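Local coordinates for protein minor fimbrium subunit Mfa5 (PDB 6TO1) that serves as an accessory subunit of the minor fimbriae, pili that mediate biofilm formation and adhesion to host cells and other oral bacteria, at residues Ala238-Phe252 with Arg330-Ala343. Sequence-based numbering, arbitrary orientation.
With PO4 (phosphate ion), chain C.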
loop_
_atom_site.group_PDB
_atom_site.type_symbol
_atom_site.label_atom_id
_atom_site.label_comp_id
_atom_site.label_asym_id
_atom_site.label_seq_id
_atom_site.Cartn_x
_atom_site.Cartn_y
_atom_site.Cartn_z
ATOM N N ALA A 238 -16.492 -25.352 31.568
ATOM C CA ALA A 238 -15.245 -25.455 32.314
ATOM C C ALA A 238 -15.493 -26.152 33.646
ATOM O O ALA A 238 -16.520 -25.949 34.295
ATOM C CB ALA A 238 -14.619 -24.067 32.525
ATOM N N THR A 239 -14.546 -26.990 34.051
ATOM C CA THR A 239 -14.695 -27.736 35.281
ATOM C C THR A 239 -13.464 -27.682 36.182
ATOM O O THR A 239 -13.460 -28.334 37.233
ATOM C CB THR A 239 -15.024 -29.213 34.985
ATOM O OG1 THR A 239 -13.963 -29.801 34.224
ATOM C CG2 THR A 239 -16.341 -29.356 34.247
ATOM N N GLU A 240 -12.421 -26.957 35.798
ATOM C CA GLU A 240 -11.194 -26.826 36.581
ATOM C C GLU A 240 -10.703 -25.390 36.489
ATOM O O GLU A 240 -10.948 -24.709 35.488
ATOM C CB GLU A 240 -10.082 -27.749 36.069
ATOM C CG GLU A 240 -10.481 -29.225 35.992
ATOM C CD GLU A 240 -10.155 -30.001 37.253
ATOM O OE1 GLU A 240 -9.549 -29.436 38.193
ATOM O OE2 GLU A 240 -10.532 -31.199 37.318
ATOM N N GLN A 241 -9.977 -24.945 37.512
ATOM C CA GLN A 241 -9.403 -23.608 37.499
ATOM C C GLN A 241 -8.211 -23.536 38.446
ATOM O O GLN A 241 -7.919 -24.468 39.203
ATOM C CB GLN A 241 -10.458 -22.556 37.868
ATOM C CG GLN A 241 -10.796 -22.518 39.343
ATOM C CD GLN A 241 -11.605 -21.287 39.719
ATOM O OE1 GLN A 241 -12.796 -21.219 39.482
ATOM N NE2 GLN A 241 -10.943 -20.302 40.289
ATOM N N TYR A 242 -7.527 -22.379 38.407
ATOM C CA TYR A 242 -6.398 -22.165 39.288
ATOM C C TYR A 242 -6.853 -21.664 40.657
ATOM O O TYR A 242 -7.880 -20.980 40.778
ATOM C CB TYR A 242 -5.419 -21.142 38.693
ATOM C CG TYR A 242 -4.685 -21.651 37.478
ATOM C CD1 TYR A 242 -4.027 -22.881 37.515
ATOM C CD2 TYR A 242 -4.659 -20.915 36.296
ATOM C CE1 TYR A 242 -3.366 -23.361 36.420
ATOM C CE2 TYR A 242 -3.994 -21.388 35.177
ATOM C CZ TYR A 242 -3.360 -22.623 35.249
ATOM O OH TYR A 242 -2.699 -23.110 34.159
ATOM N N PRO A 243 -6.041 -21.917 41.681
ATOM C CA PRO A 243 -6.364 -21.425 43.021
ATOM C C PRO A 243 -6.395 -19.910 43.089
ATOM O O PRO A 243 -5.679 -19.211 42.367
ATOM C CB PRO A 243 -5.224 -21.971 43.893
ATOM C CG PRO A 243 -4.619 -23.085 43.111
ATOM C CD PRO A 243 -4.811 -22.734 41.663
ATOM N N VAL A 244 -7.210 -19.419 44.002
ATOM C CA VAL A 244 -7.334 -17.999 44.291
ATOM C C VAL A 244 -6.530 -17.698 45.557
ATOM O O VAL A 244 -6.760 -18.308 46.605
ATOM C CB VAL A 244 -8.806 -17.607 44.475
ATOM C CG1 VAL A 244 -8.923 -16.164 44.958
ATOM C CG2 VAL A 244 -9.619 -17.810 43.190
ATOM N N LYS A 245 -5.636 -16.724 45.472
ATOM C CA LYS A 245 -4.783 -16.342 46.590
ATOM C C LYS A 245 -5.554 -15.532 47.610
ATOM O O LYS A 245 -6.400 -14.697 47.253
ATOM C CB LYS A 245 -3.598 -15.511 46.098
ATOM C CG LYS A 245 -2.714 -16.212 45.122
ATOM C CD LYS A 245 -1.525 -15.285 44.808
ATOM C CE LYS A 245 -0.351 -16.037 44.236
ATOM N NZ LYS A 245 0.832 -15.130 44.030
ATOM N N ASN A 246 -5.273 -15.814 48.886
ATOM C CA ASN A 246 -5.899 -15.130 50.016
ATOM C C ASN A 246 -7.397 -14.994 49.808
ATOM O O ASN A 246 -7.971 -13.908 49.890
ATOM C CB ASN A 246 -5.265 -13.764 50.245
ATOM C CG ASN A 246 -3.788 -13.857 50.511
ATOM O OD1 ASN A 246 -2.978 -13.238 49.820
ATOM N ND2 ASN A 246 -3.426 -14.649 51.506
ATOM N N VAL A 247 -8.046 -16.130 49.555
ATOM C CA VAL A 247 -9.435 -16.092 49.125
ATOM C C VAL A 247 -10.318 -15.609 50.269
ATOM O O VAL A 247 -10.102 -15.947 51.448
ATOM C CB VAL A 247 -9.867 -17.472 48.605
ATOM C CG1 VAL A 247 -9.783 -18.527 49.734
ATOM C CG2 VAL A 247 -11.254 -17.396 47.980
ATOM N N THR A 248 -11.304 -14.781 49.928
ATOM C CA THR A 248 -12.291 -14.276 50.880
ATOM C C THR A 248 -13.674 -14.393 50.254
ATOM O O THR A 248 -13.810 -14.610 49.050
ATOM C CB THR A 248 -12.096 -12.802 51.262
ATOM O OG1 THR A 248 -12.624 -11.959 50.225
ATOM C CG2 THR A 248 -10.631 -12.470 51.516
ATOM N N THR A 249 -14.714 -14.166 51.066
ATOM C CA THR A 249 -16.076 -14.224 50.548
ATOM C C THR A 249 -16.315 -13.168 49.479
ATOM O O THR A 249 -17.258 -13.300 48.682
ATOM C CB THR A 249 -17.105 -14.054 51.681
ATOM O OG1 THR A 249 -16.835 -12.850 52.422
ATOM C CG2 THR A 249 -17.075 -15.265 52.608
ATOM N N ALA A 250 -15.499 -12.121 49.444
ATOM C CA ALA A 250 -15.692 -11.055 48.471
ATOM C C ALA A 250 -15.223 -11.452 47.081
ATOM O O ALA A 250 -15.424 -10.697 46.135
ATOM C CB ALA A 250 -14.973 -9.779 48.912
ATOM N N ASP A 251 -14.617 -12.621 46.940
ATOM C CA ASP A 251 -14.189 -13.132 45.652
ATOM C C ASP A 251 -15.296 -13.909 44.951
ATOM O O ASP A 251 -15.046 -14.526 43.907
ATOM C CB ASP A 251 -12.951 -13.997 45.866
ATOM C CG ASP A 251 -11.779 -13.203 46.411
ATOM O OD1 ASP A 251 -11.706 -11.986 46.107
ATOM O OD2 ASP A 251 -10.927 -13.797 47.106
ATOM N N PHE A 252 -16.509 -13.889 45.510
ATOM C CA PHE A 252 -17.654 -14.629 45.005
ATOM C C PHE A 252 -18.798 -13.648 44.852
ATOM O O PHE A 252 -18.766 -12.543 45.410
ATOM C CB PHE A 252 -18.050 -15.790 45.933
ATOM C CG PHE A 252 -16.939 -16.753 46.164
ATOM C CD1 PHE A 252 -16.935 -17.979 45.552
ATOM C CD2 PHE A 252 -15.871 -16.419 46.995
ATOM C CE1 PHE A 252 -15.879 -18.872 45.744
ATOM C CE2 PHE A 252 -14.809 -17.275 47.175
ATOM C CZ PHE A 252 -14.813 -18.520 46.573
ATOM N N ARG A 330 -14.423 -23.749 53.493
ATOM C CA ARG A 330 -13.966 -22.821 54.515
ATOM C C ARG A 330 -14.913 -21.653 54.717
ATOM O O ARG A 330 -14.708 -20.874 55.650
ATOM C CB ARG A 330 -12.574 -22.285 54.176
ATOM C CG ARG A 330 -11.528 -23.368 54.244
ATOM C CD ARG A 330 -10.203 -22.870 53.795
ATOM N NE ARG A 330 -10.163 -22.793 52.336
ATOM C CZ ARG A 330 -9.088 -22.445 51.650
ATOM N NH1 ARG A 330 -7.969 -22.131 52.282
ATOM N NH2 ARG A 330 -9.139 -22.422 50.335
ATOM N N PHE A 331 -15.939 -21.514 53.882
ATOM C CA PHE A 331 -16.879 -20.424 54.015
ATOM C C PHE A 331 -18.244 -20.972 54.389
ATOM O O PHE A 331 -18.588 -22.101 54.033
ATOM C CB PHE A 331 -16.996 -19.590 52.733
ATOM C CG PHE A 331 -15.722 -18.882 52.378
ATOM C CD1 PHE A 331 -14.957 -18.255 53.355
ATOM C CD2 PHE A 331 -15.283 -18.839 51.072
ATOM C CE1 PHE A 331 -13.767 -17.615 53.029
ATOM C CE2 PHE A 331 -14.079 -18.197 50.740
ATOM C CZ PHE A 331 -13.336 -17.590 51.699
ATOM N N PRO A 332 -19.032 -20.214 55.088
ATOM C CA PRO A 332 -20.273 -20.778 55.632
ATOM C C PRO A 332 -21.488 -20.609 54.739
ATOM O O PRO A 332 -21.391 -20.151 53.596
ATOM C CB PRO A 332 -20.449 -19.987 56.933
ATOM C CG PRO A 332 -19.985 -18.603 56.538
ATOM C CD PRO A 332 -18.804 -18.833 55.556
ATOM N N HIS A 333 -22.646 -20.992 55.274
ATOM C CA HIS A 333 -23.963 -20.622 54.740
ATOM C C HIS A 333 -23.932 -19.177 54.261
ATOM O O HIS A 333 -23.427 -18.305 54.975
ATOM C CB HIS A 333 -24.997 -20.867 55.844
ATOM C CG HIS A 333 -26.409 -20.652 55.417
ATOM N ND1 HIS A 333 -26.926 -19.401 55.161
ATOM C CD2 HIS A 333 -27.409 -21.531 55.186
ATOM C CE1 HIS A 333 -28.190 -19.518 54.797
ATOM N NE2 HIS A 333 -28.507 -20.801 54.802
ATOM N N PRO A 334 -24.459 -18.859 53.060
ATOM C CA PRO A 334 -25.279 -19.706 52.191
ATOM C C PRO A 334 -24.546 -20.552 51.178
ATOM O O PRO A 334 -25.198 -21.087 50.276
ATOM C CB PRO A 334 -26.160 -18.675 51.450
ATOM C CG PRO A 334 -25.237 -17.490 51.311
ATOM C CD PRO A 334 -24.455 -17.450 52.618
ATOM N N TYR A 335 -23.226 -20.654 51.353
ATOM C CA TYR A 335 -22.324 -21.571 50.669
ATOM C C TYR A 335 -21.751 -20.912 49.417
ATOM O O TYR A 335 -22.412 -20.101 48.736
ATOM C CB TYR A 335 -22.976 -22.911 50.359
ATOM C CG TYR A 335 -23.594 -23.529 51.576
ATOM C CD1 TYR A 335 -22.881 -23.629 52.770
ATOM C CD2 TYR A 335 -24.900 -23.984 51.552
ATOM C CE1 TYR A 335 -23.471 -24.172 53.910
ATOM C CE2 TYR A 335 -25.497 -24.518 52.696
ATOM C CZ TYR A 335 -24.776 -24.603 53.860
ATOM O OH TYR A 335 -25.385 -25.156 54.986
ATOM N N TYR A 336 -20.459 -21.201 49.210
ATOM C CA TYR A 336 -19.588 -20.532 48.250
ATOM C C TYR A 336 -18.934 -21.584 47.365
ATOM O O TYR A 336 -18.480 -22.619 47.864
ATOM C CB TYR A 336 -18.498 -19.715 48.964
ATOM C CG TYR A 336 -19.079 -18.607 49.770
ATOM C CD1 TYR A 336 -18.994 -17.302 49.330
ATOM C CD2 TYR A 336 -19.774 -18.864 50.953
ATOM C CE1 TYR A 336 -19.561 -16.264 50.049
ATOM C CE2 TYR A 336 -20.351 -17.834 51.668
ATOM C CZ TYR A 336 -20.237 -16.552 51.222
ATOM O OH TYR A 336 -20.798 -15.526 51.939
ATOM N N TYR A 337 -18.862 -21.305 46.057
ATOM C CA TYR A 337 -18.412 -22.292 45.082
ATOM C C TYR A 337 -17.529 -21.612 44.056
ATOM O O TYR A 337 -17.921 -20.576 43.506
ATOM C CB TYR A 337 -19.587 -22.953 44.344
ATOM C CG TYR A 337 -20.559 -23.598 45.282
ATOM C CD1 TYR A 337 -20.452 -24.944 45.596
ATOM C CD2 TYR A 337 -21.529 -22.846 45.905
ATOM C CE1 TYR A 337 -21.307 -25.535 46.492
ATOM C CE2 TYR A 337 -22.391 -23.426 46.807
ATOM C CZ TYR A 337 -22.270 -24.766 47.090
ATOM O OH TYR A 337 -23.153 -25.318 48.010
ATOM N N TYR A 338 -16.351 -22.186 43.796
ATOM C CA TYR A 338 -15.579 -21.766 42.633
ATOM C C TYR A 338 -16.356 -22.149 41.375
ATOM O O TYR A 338 -17.032 -23.182 41.325
ATOM C CB TYR A 338 -14.183 -22.394 42.651
ATOM C CG TYR A 338 -13.372 -21.987 43.881
ATOM C CD1 TYR A 338 -12.676 -20.782 43.925
ATOM C CD2 TYR A 338 -13.329 -22.812 45.006
ATOM C CE1 TYR A 338 -11.970 -20.405 45.059
ATOM C CE2 TYR A 338 -12.593 -22.463 46.125
ATOM C CZ TYR A 338 -11.950 -21.253 46.160
ATOM O OH TYR A 338 -11.231 -20.891 47.278
ATOM N N PHE A 339 -16.275 -21.293 40.364
ATOM C CA PHE A 339 -17.081 -21.365 39.151
ATOM C C PHE A 339 -16.123 -21.286 37.971
ATOM O O PHE A 339 -15.821 -20.190 37.472
ATOM C CB PHE A 339 -18.108 -20.232 39.169
ATOM C CG PHE A 339 -19.039 -20.194 37.983
ATOM C CD1 PHE A 339 -19.287 -21.315 37.208
ATOM C CD2 PHE A 339 -19.674 -19.015 37.673
ATOM C CE1 PHE A 339 -20.138 -21.251 36.128
ATOM C CE2 PHE A 339 -20.532 -18.927 36.604
ATOM C CZ PHE A 339 -20.766 -20.050 35.820
ATOM N N PRO A 340 -15.584 -22.425 37.523
ATOM C CA PRO A 340 -14.556 -22.366 36.465
ATOM C C PRO A 340 -14.957 -21.648 35.198
ATOM O O PRO A 340 -14.083 -21.033 34.565
ATOM C CB PRO A 340 -14.236 -23.854 36.220
ATOM C CG PRO A 340 -14.307 -24.429 37.594
ATOM C CD PRO A 340 -15.536 -23.732 38.228
ATOM N N CYS A 341 -16.235 -21.665 34.793
ATOM C CA CYS A 341 -16.607 -20.910 33.614
ATOM C C CYS A 341 -16.315 -19.421 33.805
ATOM O O CYS A 341 -15.835 -18.750 32.888
ATOM C CB CYS A 341 -18.084 -21.096 33.277
ATOM S SG CYS A 341 -18.600 -22.653 32.556
ATOM N N ASN A 342 -16.620 -18.888 34.991
ATOM C CA ASN A 342 -16.317 -17.492 35.291
ATOM C C ASN A 342 -14.813 -17.263 35.407
ATOM O O ASN A 342 -14.319 -16.229 34.989
ATOM C CB ASN A 342 -17.013 -17.066 36.596
ATOM C CG ASN A 342 -18.256 -16.199 36.348
ATOM O OD1 ASN A 342 -18.715 -16.053 35.212
ATOM N ND2 ASN A 342 -18.785 -15.642 37.409
ATOM N N ALA A 343 -14.058 -18.217 35.965
ATOM C CA ALA A 343 -12.606 -18.044 36.003
ATOM C C ALA A 343 -12.014 -17.949 34.593
ATOM O O ALA A 343 -11.053 -17.205 34.363
ATOM C CB ALA A 343 -11.948 -19.185 36.766
HETATM P P PO4 C . -14.702 -33.052 31.823
HETATM O O1 PO4 C . -13.734 -34.249 31.876
HETATM O O2 PO4 C . -14.174 -31.935 32.713
HETATM O O3 PO4 C . -16.023 -33.530 32.394
HETATM O O4 PO4 C . -14.946 -32.619 30.427
HETATM O O HOH W 1 -17.920 -23.943 35.571
HETATM O O HOH W 2 -11.611 -22.657 33.836
HETATM O O HOH W 3 -14.288 -19.243 40.543
HETATM O O HOH W 4 -8.550 -20.799 46.386
#
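Segment 238-252, mostly loop, runs past the strand 336-338 and the start of helix 340-353, its backbone nearest at Ala238, whose CA is 4.9 Å from CA of Cys341, and wider at its far end, where Phe252 lies beside Tyr336. Both segments lie between strands 227-234 and 357-362, neighbours in the central sheet of the von Willebrand factor A fold, whose magnesium site of Ser135, Ser137 and Thr207 matches the metal-ion-dependent adhesion site (MIDAS). At the wide end Phe252, Phe331, Tyr336 and Tyr338 form an aromatic cluster. The edge of Tyr336 points at the face of Phe252, their planes 88° apart, and Phe252 in turn directs its own edge at the face of Tyr338, with CZ 3.7 Å from Tyr338 CE1. With CG beside the backbone N (chi1 -57°), the Phe252 ring turns its edge to Tyr337 O and takes Tyr336 CB over one face. The CG2 methyl of Thr249 lies over a face of both Phe331 and Tyr336, a double CH-pi contact, 4.0 Å from the Phe331 centroid. Both methyls of Val247 pack on the Tyr338 hydroxyl, which is also hydrogen-bonded to Glu328 and receives a bond from a water held by Val244 N.

Toward the helix, waters bridge the backbones alongside apolar contacts: Ala238 CB packs on Pro340 CB (3.7 Å), and the Gln241 amide lies against Ala343 CB. Gln241 NE2 gives a nearly straight bond to Tyr242 O, while OE1 accepts from a water that takes the N-H of Phe339, the N-cap residue. Two further waters join Ala238 O to Cys341 N and Glu240 O to Pro340 O. On the far side of the loop Thr239 OG1 donates to the phosphate, probably from the crystallisation liquor, and is also hydrogen-bonded to Thr207 N, tying the segment to the metal site. Ala238 N makes a weak bond to Cys341 SG at 3.6 Å.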